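Local coordinates for protein glycosyl hydrolase family 26 (Bacteroides ovatus, PDB 4ZXO) that hydrolyses beta-mannan backbones as a family GH26 beta-mannanase, probably cutting internal linkages of galactomannan during its breakdown by this gut bacterium, at residues Q17-A22 against G26-H31; S48-V53 against D322-F327; P58-F63 against L295-V300; P288-Y293 against P331-V336. One frame throughout, in Å; residues are numbered along the deposited sequence. Where two conformers were deposited one is given.

The four contacts gather round strand 27-32 of a TIM barrel. Contact 1 leads into that strand, contact 3 joins its two barrel neighbours 60-64 and 295-300, and contact 4 ties helix 281-290 to strand 333-334, an extra short partner of 27-32. Their centres lie about 8 Å (1 to 3), 9 Å (1 to 4) and 11 Å (3 to 4) apart. Contact 2, about 19 Å from contact 1, packs helix 49-54 on helix 321-328. Contact 1 closes first along the chain; contact 3 is nested within contact 2, and contact 4 interleaves with both. N-terminal elements (27-32, 49-54, 60-64) are thus packed against C-terminal ones (281-300, 321-334), as expected where a barrel closes.

Contact 1: Q17-A22 against G26-H31; sequences QNLKQA and GILFGH
Leu-19 and Leu-28 each carry CG opposite their own carbonyl carbon (chi1 -66° and -65°), and this turns the ends of two side chains that leave their backbones obliquely toward one another. From there the CD2 methyl of Leu-19 meets CD1 of Leu-28, the methyl at the extended end of its chain, at 4.4 Å. The touch is light, and Leu-28 has further apolar neighbours in Tyr-297, Leu-334 and Phe-340.

The firmer link is a backbone one. Gly-26 N donates to Ala-22 O at 2.9 Å with an N-H...O angle of 164°, an i to i+4 bond that spans the single helical turn 22-25. Gly-26 is the first residue to leave that turn, and its positive phi is the evidence that the chain breaks out of the helix here; a CB on this backbone would be jammed against the preceding carbonyl oxygen. The methyl of Ala-22 rests 4.0 Å from Gly-26 O.

The start of the turn is equally well defined. A type I beta turn runs from Leu-19 to Ala-22, with Ala-22 N 3.2 Å from Leu-19 O, and Gln-21 takes the N-cap position. Its amide NE2 reaches back to Asn-18 OD1 at 2.8 Å, arriving in the carbonyl plane of Asn-18, although the bond is bent.

In one of the two conformers of Ser-296, its OG bonds Leu-19 O. Helix 10-19 is thus linked through one short helical turn to strand 27-32, which lies between strands 295-300 and 60-64 of the barrel and also pairs with strand 333-334.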
loop_
_atom_site.group_PDB
_atom_site.type_symbol
_atom_site.label_atom_id
_atom_site.label_comp_id
_atom_site.label_asym_id
_atom_site.label_seq_id
_atom_site.Cartn_x
_atom_site.Cartn_y
_atom_site.Cartn_z
ATOM N N GLN A 17 -5.142 8.242 -13.679
ATOM C CA GLN A 17 -4.480 9.049 -14.697
ATOM C C GLN A 17 -3.384 9.934 -14.066
ATOM O O GLN A 17 -2.335 10.102 -14.648
ATOM C CB GLN A 17 -5.515 9.872 -15.495
ATOM C CG GLN A 17 -6.389 9.001 -16.445
ATOM C CD GLN A 17 -5.623 7.974 -17.381
ATOM O OE1 GLN A 17 -5.941 6.771 -17.404
ATOM N NE2 GLN A 17 -4.617 8.437 -18.090
ATOM N N ASN A 18 -3.579 10.414 -12.834
ATOM C CA ASN A 18 -2.550 11.218 -12.204
ATOM C C ASN A 18 -1.371 10.356 -11.728
ATOM O O ASN A 18 -0.204 10.787 -11.841
ATOM C CB ASN A 18 -3.192 12.060 -11.077
ATOM C CG ASN A 18 -3.927 13.277 -11.655
ATOM O OD1 ASN A 18 -3.293 14.094 -12.329
ATOM N ND2 ASN A 18 -5.221 13.343 -11.502
ATOM N N LEU A 19 -1.632 9.122 -11.281
ATOM C CA LEU A 19 -0.510 8.210 -10.960
ATOM C C LEU A 19 0.331 7.952 -12.200
ATOM O O LEU A 19 1.568 7.858 -12.127
ATOM C CB LEU A 19 -1.036 6.889 -10.396
ATOM C CG LEU A 19 -1.720 7.042 -9.027
ATOM C CD1 LEU A 19 -2.212 5.666 -8.514
ATOM C CD2 LEU A 19 -0.783 7.689 -8.000
ATOM N N LYS A 20 -0.334 7.921 -13.365
ATOM C CA LYS A 20 0.373 7.667 -14.619
ATOM C C LYS A 20 1.218 8.843 -15.106
ATOM O O LYS A 20 1.989 8.678 -16.031
ATOM C CB LYS A 20 -0.608 7.243 -15.719
ATOM C CG LYS A 20 -1.069 5.816 -15.523
ATOM C CD LYS A 20 -2.236 5.538 -16.469
ATOM C CE LYS A 20 -2.738 4.076 -16.275
ATOM N NZ LYS A 20 -2.054 2.827 -16.941
ATOM N N GLN A 21 1.106 10.015 -14.504
ATOM C CA GLN A 21 2.005 11.090 -14.937
ATOM C C GLN A 21 3.054 11.395 -13.870
ATOM O O GLN A 21 3.626 12.465 -13.821
ATOM C CB GLN A 21 1.249 12.357 -15.330
ATOM C CG GLN A 21 0.440 12.964 -14.269
ATOM C CD GLN A 21 -0.198 14.261 -14.751
ATOM O OE1 GLN A 21 0.193 14.800 -15.804
ATOM N NE2 GLN A 21 -1.190 14.771 -14.000
ATOM N N ALA A 22 3.362 10.382 -13.068
ATOM C CA ALA A 22 4.429 10.490 -12.075
ATOM C C ALA A 22 5.746 11.045 -12.589
ATOM O O ALA A 22 6.426 11.765 -11.874
ATOM C CB ALA A 22 4.684 9.117 -11.457
ATOM N N GLY A 26 6.330 13.955 -9.957
ATOM C CA GLY A 26 7.131 13.618 -8.775
ATOM C C GLY A 26 6.544 12.407 -8.073
ATOM O O GLY A 26 5.630 11.760 -8.596
ATOM N N ILE A 27 7.066 12.152 -6.884
ATOM C CA ILE A 27 6.790 10.937 -6.111
ATOM C C ILE A 27 6.033 11.307 -4.843
ATOM O O ILE A 27 6.584 11.998 -3.990
ATOM C CB ILE A 27 8.085 10.218 -5.705
ATOM C CG1 ILE A 27 9.019 9.950 -6.888
ATOM C CG2 ILE A 27 7.739 8.880 -5.034
ATOM C CD1 ILE A 27 10.388 9.403 -6.501
ATOM N N LEU A 28 4.787 10.865 -4.693
ATOM C CA LEU A 28 4.082 11.114 -3.421
ATOM C C LEU A 28 4.730 10.399 -2.293
ATOM O O LEU A 28 5.059 9.237 -2.431
ATOM C CB LEU A 28 2.618 10.658 -3.530
ATOM C CG LEU A 28 1.756 11.441 -4.546
ATOM C CD1 LEU A 28 0.539 10.564 -5.002
ATOM C CD2 LEU A 28 1.309 12.763 -3.948
ATOM N N PHE A 29 4.895 11.073 -1.155
ATOM C CA PHE A 29 5.427 10.404 0.012
ATOM C C PHE A 29 4.323 9.855 0.890
ATOM O O PHE A 29 3.343 10.572 1.166
ATOM C CB PHE A 29 6.277 11.349 0.843
ATOM C CG PHE A 29 6.947 10.647 2.005
ATOM C CD1 PHE A 29 8.052 9.807 1.786
ATOM C CD2 PHE A 29 6.433 10.731 3.279
ATOM C CE1 PHE A 29 8.655 9.100 2.864
ATOM C CE2 PHE A 29 7.032 10.029 4.341
ATOM C CZ PHE A 29 8.141 9.227 4.140
ATOM N N GLY A 30 4.516 8.618 1.389
ATOM C CA GLY A 30 3.510 7.912 2.139
ATOM C C GLY A 30 3.962 7.398 3.503
ATOM O O GLY A 30 5.144 7.096 3.707
ATOM N N HIS A 31 2.997 7.226 4.402
ATOM C CA HIS A 31 3.264 6.620 5.681
ATOM C C HIS A 31 2.039 5.813 6.133
ATOM O O HIS A 31 0.901 6.320 6.120
ATOM C CB HIS A 31 3.583 7.728 6.691
ATOM C CG HIS A 31 3.971 7.220 8.064
ATOM N ND1 HIS A 31 3.583 7.864 9.225
ATOM C CD2 HIS A 31 4.724 6.160 8.451
ATOM C CE1 HIS A 31 4.076 7.220 10.275
ATOM N NE2 HIS A 31 4.754 6.161 9.831
#

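Contact 2: S48-V53 against D322-F327; sequences SDVKSV and DDFVKF
The ring of Phe-324 is the flat group of this contact, and Val-50 meets it at the edge: CG1 lies near the ring plane, 4.0 Å from CZ and 4.1 Å from CE2. Val-53 comes in obliquely instead, with its CG1 3.7 Å from CD2 of the same ring. Trp-282 and Phe-29 add T-shaped stacks. The ring is carried out toward helix 49-54 because CG of Phe-324 stands opposite its backbone N (chi1 -179°), on a bond that already points at that helix.

Val-53 forms a second contact beside the first. Its CG1 lies between Phe-324 CD2 and CG2 of Val-325, 3.8 Å from the latter, and the same CG2 methyl is 3.4 Å from Val-53 O. The two valines are partly exposed, whereas Val-50 and Phe-324 are buried.

The axes of the short segments pass 10.4 Å apart at 87°, consistent with just two residues from each helix meeting. Helix 49-54 leads to barrel strand 60-64, and helix 321-328 lies between strands 295-300 and 333-334 in the chain; through Phe-29 the pair packs on the outside of strand 27-32. Ser-48, at the N-cap, takes Lys-51 N on its OG at 2.9 Å in an almost straight bond (177°), and that OG also bonds Asp-34.

No hydrogen bond crosses between the helices. Their mutual hold is therefore apolar, resting on Val-50 and Val-53 methyls against the Phe-324 ring and on the Val-53 to Val-325 contact, while the polar side chains of Ser-48, Asp-49 and Asp-323 are satisfied by other parts of the fold.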
loop_
_atom_site.group_PDB
_atom_site.type_symbol
_atom_site.label_atom_id
_atom_site.label_comp_id
_atom_site.label_asym_id
_atom_site.label_seq_id
_atom_site.Cartn_x
_atom_site.Cartn_y
_atom_site.Cartn_z
ATOM N N SER A 48 0.143 13.651 13.326
ATOM C CA SER A 48 0.879 12.888 12.313
ATOM C C SER A 48 2.352 12.985 12.648
ATOM O O SER A 48 2.846 14.123 12.779
ATOM C CB SER A 48 0.646 13.476 10.932
ATOM O OG SER A 48 1.712 13.127 10.046
ATOM N N ASP A 49 3.080 11.861 12.809
ATOM C CA ASP A 49 4.517 12.023 13.092
ATOM C C ASP A 49 5.212 12.692 11.895
ATOM O O ASP A 49 6.172 13.481 12.075
ATOM C CB ASP A 49 5.170 10.695 13.385
ATOM C CG ASP A 49 4.949 10.243 14.803
ATOM O OD1 ASP A 49 4.374 11.019 15.617
ATOM O OD2 ASP A 49 5.433 9.140 15.114
ATOM N N VAL A 50 4.756 12.398 10.684
ATOM C CA VAL A 50 5.341 13.068 9.509
ATOM C C VAL A 50 5.117 14.584 9.516
ATOM O O VAL A 50 6.071 15.360 9.378
ATOM C CB VAL A 50 4.785 12.437 8.198
ATOM C CG1 VAL A 50 5.156 13.270 6.987
ATOM C CG2 VAL A 50 5.370 11.027 8.082
ATOM N N LYS A 51 3.884 15.009 9.744
ATOM C CA LYS A 51 3.619 16.430 9.796
ATOM C C LYS A 51 4.336 17.078 10.965
ATOM O O LYS A 51 4.856 18.186 10.840
ATOM C CB LYS A 51 2.092 16.671 9.877
ATOM C CG LYS A 51 1.681 18.159 9.823
ATOM C CD LYS A 51 0.180 18.274 9.758
ATOM C CE LYS A 51 -0.311 19.721 9.845
ATOM N NZ LYS A 51 -0.472 20.104 11.289
ATOM N N SER A 52 4.433 16.380 12.102
ATOM C CA SER A 52 5.119 16.974 13.268
ATOM C C SER A 52 6.568 17.246 12.954
ATOM O O SER A 52 7.163 18.149 13.558
ATOM C CB SER A 52 5.034 16.056 14.489
ATOM O OG SER A 52 3.725 16.024 14.976
ATOM N N VAL A 53 7.148 16.482 12.018
ATOM C CA VAL A 53 8.560 16.739 11.669
ATOM C C VAL A 53 8.728 17.738 10.537
ATOM O O VAL A 53 9.476 18.710 10.654
ATOM C CB VAL A 53 9.299 15.434 11.308
ATOM C CG1 VAL A 53 10.715 15.698 10.706
ATOM C CG2 VAL A 53 9.383 14.561 12.528
ATOM N N ASP A 322 15.968 15.882 11.108
ATOM C CA ASP A 322 16.427 17.023 10.319
ATOM C C ASP A 322 16.658 16.623 8.869
ATOM O O ASP A 322 16.325 17.367 7.961
ATOM C CB ASP A 322 17.715 17.597 10.900
ATOM C CG ASP A 322 17.483 18.315 12.205
ATOM O OD1 ASP A 322 16.330 18.679 12.486
ATOM O OD2 ASP A 322 18.474 18.535 12.939
ATOM N N ASP A 323 17.198 15.426 8.651
ATOM C CA ASP A 323 17.465 14.997 7.279
ATOM C C ASP A 323 16.151 14.696 6.541
ATOM O O ASP A 323 16.062 14.893 5.327
ATOM C CB ASP A 323 18.369 13.752 7.268
ATOM C CG ASP A 323 18.770 13.354 5.870
ATOM O OD1 ASP A 323 19.483 14.141 5.229
ATOM O OD2 ASP A 323 18.401 12.236 5.433
ATOM N N PHE A 324 15.146 14.168 7.253
ATOM C CA PHE A 324 13.835 13.991 6.658
ATOM C C PHE A 324 13.264 15.345 6.208
ATOM O O PHE A 324 12.606 15.431 5.169
ATOM C CB PHE A 324 12.889 13.329 7.654
ATOM C CG PHE A 324 11.522 13.090 7.091
ATOM C CD1 PHE A 324 11.299 12.050 6.190
ATOM C CD2 PHE A 324 10.475 13.937 7.404
ATOM C CE1 PHE A 324 10.036 11.826 5.662
ATOM C CE2 PHE A 324 9.196 13.742 6.847
ATOM C CZ PHE A 324 8.982 12.655 5.986
ATOM N N VAL A 325 13.472 16.387 7.013
ATOM C CA VAL A 325 13.003 17.715 6.586
ATOM C C VAL A 325 13.669 18.092 5.249
ATOM O O VAL A 325 12.991 18.530 4.335
ATOM C CB VAL A 325 13.275 18.798 7.631
ATOM C CG1 VAL A 325 12.943 20.205 7.028
ATOM C CG2 VAL A 325 12.382 18.555 8.881
ATOM N N LYS A 326 14.986 17.884 5.138
ATOM C CA LYS A 326 15.695 18.190 3.909
ATOM C C LYS A 326 15.155 17.353 2.719
ATOM O O LYS A 326 14.964 17.851 1.606
ATOM C CB LYS A 326 17.191 17.951 4.114
ATOM C CG LYS A 326 18.075 18.182 2.900
ATOM C CD LYS A 326 19.572 18.127 3.308
ATOM C CE LYS A 326 20.523 17.619 2.216
ATOM N NZ LYS A 326 20.313 18.352 0.939
ATOM N N PHE A 327 14.951 16.068 2.974
ATOM C CA PHE A 327 14.334 15.170 1.989
ATOM C C PHE A 327 12.981 15.678 1.529
ATOM O O PHE A 327 12.661 15.667 0.336
ATOM C CB PHE A 327 14.218 13.801 2.652
ATOM C CG PHE A 327 13.333 12.788 1.962
ATOM C CD1 PHE A 327 13.829 11.968 0.938
ATOM C CD2 PHE A 327 12.005 12.641 2.361
ATOM C CE1 PHE A 327 13.016 10.972 0.357
ATOM C CE2 PHE A 327 11.173 11.675 1.754
ATOM C CZ PHE A 327 11.688 10.837 0.748
#

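Contact 3: P58-F63 against L295-V300; sequences PGVMSF and LSYVLV
Val-60 and Ser-62 face Tyr-297 and Leu-299 inside a TIM barrel, across the strand 27-32 that separates their two strands. The evidence is geometric: the axes of 60-63 and 297-300 approach no closer than 8.1 Å, at 48° to each other, and no hydrogen bond joins them. Both instead bond through their backbones to 27-32, whose Gly-30 adds no side chain to the interior.

The apolar contacts come first. Val-60 splits its two methyls between two partners, each side chain crossing it at about a right angle. CG2 lies 3.7 Å from CB of Tyr-297 and 4.0 Å from its CG, thus touching the root of the aromatic side chain, while CG1 meets Leu-299 CD1 at 3.9 Å. Leu-28 of the intervening strand packs on both Val-60 and Tyr-297 and continues this buried layer.

The polar-apolar contact lies one step further along. Leu-299 holds CG opposite its backbone N (chi1 -176°), which sends the branched end across to Ser-62, but its second torsion, 130°, is away from a staggered value, consistent with close packing against Ser-62 OG. CB of Ser-62 is 3.7 Å from CD1 of Leu-299. An alanine in place of Leu-299 would remove both branches and is likely to leave a gap beside Val-60 CG1 and the OG of Ser-62.

Ser-62 OG has its hydrogen-bonding partner elsewhere, in His-32 ND1. Against the leucine, that same oxygen faces both methyls of Leu-299, 3.2 Å from CD1 and 3.6 Å from CD2.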
loop_
_atom_site.group_PDB
_atom_site.type_symbol
_atom_site.label_atom_id
_atom_site.label_comp_id
_atom_site.label_asym_id
_atom_site.label_seq_id
_atom_site.Cartn_x
_atom_site.Cartn_y
_atom_site.Cartn_z
ATOM N N PRO A 58 1.710 13.566 4.726
ATOM C CA PRO A 58 2.214 12.793 3.586
ATOM C C PRO A 58 1.144 12.753 2.454
ATOM O O PRO A 58 -0.065 12.779 2.705
ATOM C CB PRO A 58 2.479 11.417 4.184
ATOM C CG PRO A 58 1.579 11.330 5.343
ATOM C CD PRO A 58 1.526 12.721 5.920
ATOM N N GLY A 59 1.616 12.722 1.218
ATOM C CA GLY A 59 0.731 12.649 0.071
ATOM C C GLY A 59 -0.087 11.365 0.043
ATOM O O GLY A 59 -1.173 11.324 -0.529
ATOM N N VAL A 60 0.445 10.293 0.636
ATOM C CA VAL A 60 -0.276 9.009 0.731
ATOM C C VAL A 60 -0.360 8.587 2.184
ATOM O O VAL A 60 0.623 8.696 2.940
ATOM C CB VAL A 60 0.460 7.896 -0.014
ATOM C CG1 VAL A 60 -0.309 6.569 0.101
ATOM C CG2 VAL A 60 0.689 8.243 -1.509
ATOM N N MET A 61 -1.517 8.076 2.572
ATOM C CA MET A 61 -1.646 7.388 3.860
ATOM C C MET A 61 -2.186 6.021 3.599
ATOM O O MET A 61 -3.024 5.845 2.707
ATOM C CB MET A 61 -2.589 8.136 4.784
ATOM C CG MET A 61 -1.970 9.434 5.258
ATOM S SD MET A 61 -3.129 10.381 6.254
ATOM C CE MET A 61 -2.211 11.931 6.382
ATOM N N SER A 62 -1.659 5.030 4.311
ATOM C CA SER A 62 -2.228 3.678 4.183
ATOM C C SER A 62 -2.684 3.194 5.534
ATOM O O SER A 62 -2.214 3.639 6.593
ATOM C CB SER A 62 -1.208 2.673 3.546
ATOM O OG SER A 62 -0.013 2.593 4.293
ATOM N N PHE A 63 -3.594 2.241 5.483
ATOM C CA PHE A 63 -4.150 1.630 6.678
ATOM C C PHE A 63 -4.409 0.174 6.345
ATOM O O PHE A 63 -4.340 -0.207 5.180
ATOM C CB PHE A 63 -5.454 2.329 7.146
ATOM C CG PHE A 63 -5.333 3.839 7.280
ATOM C CD1 PHE A 63 -4.870 4.425 8.472
ATOM C CD2 PHE A 63 -5.652 4.651 6.205
ATOM C CE1 PHE A 63 -4.743 5.786 8.565
ATOM C CE2 PHE A 63 -5.554 6.045 6.275
ATOM C CZ PHE A 63 -5.082 6.619 7.465
ATOM N N LEU A 295 8.541 6.694 -10.009
ATOM C CA LEU A 295 7.612 6.178 -9.022
ATOM C C LEU A 295 6.437 7.116 -8.832
ATOM O O LEU A 295 6.612 8.353 -8.719
ATOM C CB LEU A 295 8.276 6.032 -7.655
ATOM C CG LEU A 295 9.481 5.105 -7.631
ATOM C CD1 LEU A 295 9.926 4.972 -6.163
ATOM C CD2 LEU A 295 9.140 3.747 -8.147
ATOM N N SER A 296 5.232 6.549 -8.689
ATOM C CA SER A 296 4.077 7.384 -8.354
ATOM C C SER A 296 4.035 7.721 -6.881
ATOM O O SER A 296 3.533 8.788 -6.507
ATOM C CB SER A 296 2.770 6.710 -8.724
ATOM O OG SER A 296 2.735 6.457 -10.104
ATOM N N TYR A 297 4.511 6.783 -6.040
ATOM C CA TYR A 297 4.585 7.052 -4.619
ATOM C C TYR A 297 5.584 6.102 -3.966
ATOM O O TYR A 297 6.003 5.092 -4.573
ATOM C CB TYR A 297 3.212 6.959 -3.917
ATOM C CG TYR A 297 2.442 5.647 -3.991
ATOM C CD1 TYR A 297 2.480 4.693 -2.955
ATOM C CD2 TYR A 297 1.655 5.374 -5.112
ATOM C CE1 TYR A 297 1.690 3.505 -3.048
ATOM C CE2 TYR A 297 0.899 4.254 -5.215
ATOM C CZ TYR A 297 0.910 3.318 -4.200
ATOM O OH TYR A 297 0.136 2.187 -4.418
ATOM N N VAL A 298 6.017 6.480 -2.763
ATOM C CA VAL A 298 6.904 5.676 -1.922
ATOM C C VAL A 298 6.317 5.731 -0.536
ATOM O O VAL A 298 6.043 6.842 -0.033
ATOM C CB VAL A 298 8.381 6.203 -1.892
ATOM C CG1 VAL A 298 8.486 7.628 -1.491
ATOM C CG2 VAL A 298 9.248 5.357 -0.929
ATOM N N LEU A 299 6.147 4.579 0.108
ATOM C CA LEU A 299 5.463 4.564 1.385
ATOM C C LEU A 299 6.328 3.878 2.406
ATOM O O LEU A 299 6.815 2.781 2.164
ATOM C CB LEU A 299 4.117 3.820 1.251
ATOM C CG LEU A 299 3.318 3.867 2.565
ATOM C CD1 LEU A 299 1.873 4.313 2.357
ATOM C CD2 LEU A 299 3.400 2.528 3.236
ATOM N N VAL A 300 6.516 4.518 3.552
ATOM C CA VAL A 300 7.267 3.870 4.641
ATOM C C VAL A 300 6.284 3.381 5.711
ATOM O O VAL A 300 5.147 3.909 5.880
ATOM C CB VAL A 300 8.320 4.803 5.293
ATOM C CG1 VAL A 300 9.326 5.292 4.236
ATOM C CG2 VAL A 300 7.674 5.937 6.075
#

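Contact 4: P288-Y293 against P331-V336; sequences PVIEKY and PKILFV. With K (potassium ion), chain B.
Ile-333, whose carbonyl oxygen belongs to a potassium site, turns its side chain the other way to meet Ile-290 of helix 281-290. The two CD1 methyls lie 4.0 Å apart, with the side chains crossing at about a right angle. Ile-290 packs on Ile-27 as well, and Ile-333 on Phe-29 and Phe-327, so this methyl pair is part of a buried apolar layer.

Nearer the surface, Lys-332 NZ donates to Glu-291 OE1 at 3.0 Å in a salt bridge. The ammonium approaches from above the carboxylate plane, 62° out of it. With CG of Glu-291 between its backbone N and carbonyl carbon (chi1 70°) and the chain extended from there, OE1 is brought to the ammonium; the lysine chain, extended beyond CG, rests its CD 3.6 Å from Glu-291 CB, adding an apolar flank to the ion pair. A glutamine here would keep much of the bulk but lose the charge, and would probably leave Lys-332 NZ without its anionic mate.

Potassium is bound by Ile-333 O at 2.4 Å, by the carbonyl oxygens of Ser-328 and Ser-330, and by four waters, the nearest at 2.5 Å and one long at 3.1 Å. Such a mix of backbone carbonyls and water is common for potassium, and here the site spans the connection from the end of helix 321-328 to strand 333-334, which pairs in parallel with strand 27-32 of the TIM barrel.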
loop_
_atom_site.group_PDB
_atom_site.type_symbol
_atom_site.label_atom_id
_atom_site.label_comp_id
_atom_site.label_asym_id
_atom_site.label_seq_id
_atom_site.Cartn_x
_atom_site.Cartn_y
_atom_site.Cartn_z
ATOM N N PRO A 288 18.602 9.139 -3.269
ATOM C CA PRO A 288 19.412 8.912 -4.491
ATOM C C PRO A 288 19.015 7.686 -5.275
ATOM O O PRO A 288 19.248 7.661 -6.485
ATOM C CB PRO A 288 20.840 8.736 -3.970
ATOM C CG PRO A 288 20.856 9.489 -2.639
ATOM C CD PRO A 288 19.434 9.276 -2.050
ATOM N N VAL A 289 18.368 6.717 -4.629
ATOM C CA VAL A 289 17.870 5.571 -5.366
ATOM C C VAL A 289 16.551 5.887 -6.028
ATOM O O VAL A 289 16.445 5.723 -7.237
ATOM C CB VAL A 289 17.690 4.329 -4.469
ATOM C CG1 VAL A 289 17.110 3.169 -5.292
ATOM C CG2 VAL A 289 19.041 3.924 -3.897
ATOM N N ILE A 290 15.557 6.366 -5.268
ATOM C CA ILE A 290 14.215 6.440 -5.830
ATOM C C ILE A 290 14.087 7.546 -6.874
ATOM O O ILE A 290 13.259 7.429 -7.771
ATOM C CB ILE A 290 13.107 6.604 -4.754
ATOM C CG1 ILE A 290 13.251 7.899 -3.973
ATOM C CG2 ILE A 290 13.109 5.404 -3.794
ATOM C CD1 ILE A 290 12.101 8.136 -3.016
ATOM N N GLU A 291 14.923 8.584 -6.808
ATOM C CA GLU A 291 14.774 9.692 -7.752
ATOM C C GLU A 291 15.123 9.305 -9.167
ATOM O O GLU A 291 14.803 10.065 -10.096
ATOM C CB GLU A 291 15.613 10.890 -7.328
ATOM C CG GLU A 291 17.106 10.669 -7.474
ATOM C CD GLU A 291 17.921 11.843 -6.928
ATOM O OE1 GLU A 291 17.307 12.901 -6.643
ATOM O OE2 GLU A 291 19.158 11.717 -6.789
ATOM N N LYS A 292 15.726 8.132 -9.343
ATOM C CA LYS A 292 16.100 7.654 -10.678
ATOM C C LYS A 292 14.950 6.940 -11.406
ATOM O O LYS A 292 15.095 6.519 -12.545
ATOM C CB LYS A 292 17.297 6.693 -10.576
ATOM C CG LYS A 292 18.548 7.259 -9.887
ATOM C CD LYS A 292 19.717 6.370 -10.071
ATOM C CE LYS A 292 19.576 5.056 -9.376
ATOM N NZ LYS A 292 20.795 4.200 -9.705
ATOM N N TYR A 293 13.807 6.800 -10.740
ATOM C CA TYR A 293 12.732 5.961 -11.272
ATOM C C TYR A 293 11.428 6.707 -11.208
ATOM O O TYR A 293 11.212 7.485 -10.291
ATOM C CB TYR A 293 12.607 4.655 -10.466
ATOM C CG TYR A 293 13.881 3.862 -10.452
ATOM C CD1 TYR A 293 14.212 3.006 -11.531
ATOM C CD2 TYR A 293 14.781 3.965 -9.389
ATOM C CE1 TYR A 293 15.366 2.296 -11.520
ATOM C CE2 TYR A 293 15.962 3.274 -9.419
ATOM C CZ TYR A 293 16.236 2.419 -10.442
ATOM O OH TYR A 293 17.427 1.700 -10.467
ATOM N N PRO A 331 12.247 18.683 -4.676
ATOM C CA PRO A 331 11.083 18.962 -5.515
ATOM C C PRO A 331 10.501 17.639 -6.054
ATOM O O PRO A 331 9.381 17.566 -6.573
ATOM C CB PRO A 331 11.651 19.877 -6.638
ATOM C CG PRO A 331 13.144 19.688 -6.615
ATOM C CD PRO A 331 13.534 19.160 -5.240
ATOM N N LYS A 332 11.271 16.575 -5.924
ATOM C CA LYS A 332 10.835 15.256 -6.396
ATOM C C LYS A 332 9.857 14.599 -5.465
ATOM O O LYS A 332 9.254 13.609 -5.847
ATOM C CB LYS A 332 12.057 14.359 -6.599
ATOM C CG LYS A 332 13.007 15.011 -7.587
ATOM C CD LYS A 332 14.275 14.226 -7.831
ATOM C CE LYS A 332 15.098 14.918 -8.925
ATOM N NZ LYS A 332 16.376 14.214 -9.127
ATOM N N ILE A 333 9.703 15.103 -4.239
ATOM C CA ILE A 333 8.908 14.356 -3.263
ATOM C C ILE A 333 7.718 15.165 -2.829
ATOM O O ILE A 333 7.907 16.321 -2.389
ATOM C CB ILE A 333 9.751 14.000 -1.994
ATOM C CG1 ILE A 333 11.079 13.312 -2.338
ATOM C CG2 ILE A 333 8.982 13.114 -0.947
ATOM C CD1 ILE A 333 10.960 12.006 -3.074
ATOM N N LEU A 334 6.520 14.569 -2.898
ATOM C CA LEU A 334 5.294 15.339 -2.814
ATOM C C LEU A 334 4.506 15.031 -1.536
ATOM O O LEU A 334 4.260 13.871 -1.175
ATOM C CB LEU A 334 4.407 15.082 -4.012
ATOM C CG LEU A 334 5.034 15.261 -5.386
ATOM C CD1 LEU A 334 4.050 14.767 -6.439
ATOM C CD2 LEU A 334 5.448 16.681 -5.651
ATOM N N PHE A 335 4.068 16.090 -0.889
ATOM C CA PHE A 335 3.284 16.037 0.326
ATOM C C PHE A 335 2.026 16.825 0.039
ATOM O O PHE A 335 1.993 17.666 -0.887
ATOM C CB PHE A 335 4.044 16.670 1.547
ATOM C CG PHE A 335 5.246 15.899 1.968
ATOM C CD1 PHE A 335 5.228 15.130 3.141
ATOM C CD2 PHE A 335 6.425 15.943 1.198
ATOM C CE1 PHE A 335 6.356 14.383 3.538
ATOM C CE2 PHE A 335 7.542 15.202 1.584
ATOM C CZ PHE A 335 7.508 14.398 2.750
ATOM N N VAL A 336 1.017 16.646 0.872
ATOM C CA VAL A 336 -0.173 17.478 0.769
ATOM C C VAL A 336 0.173 18.959 0.802
ATOM O O VAL A 336 0.969 19.379 1.652
ATOM C CB VAL A 336 -1.137 17.137 1.910
ATOM C CG1 VAL A 336 -2.250 18.156 1.974
ATOM C CG2 VAL A 336 -1.701 15.696 1.702
HETATM K K K B . 8.719 18.463 -1.662
HETATM O O HOH W 1 9.680 20.821 -2.284
HETATM O O HOH W 2 7.196 21.184 -1.847
HETATM O O HOH W 3 6.822 19.103 -0.241
HETATM O O HOH W 4 7.359 19.730 -3.673
#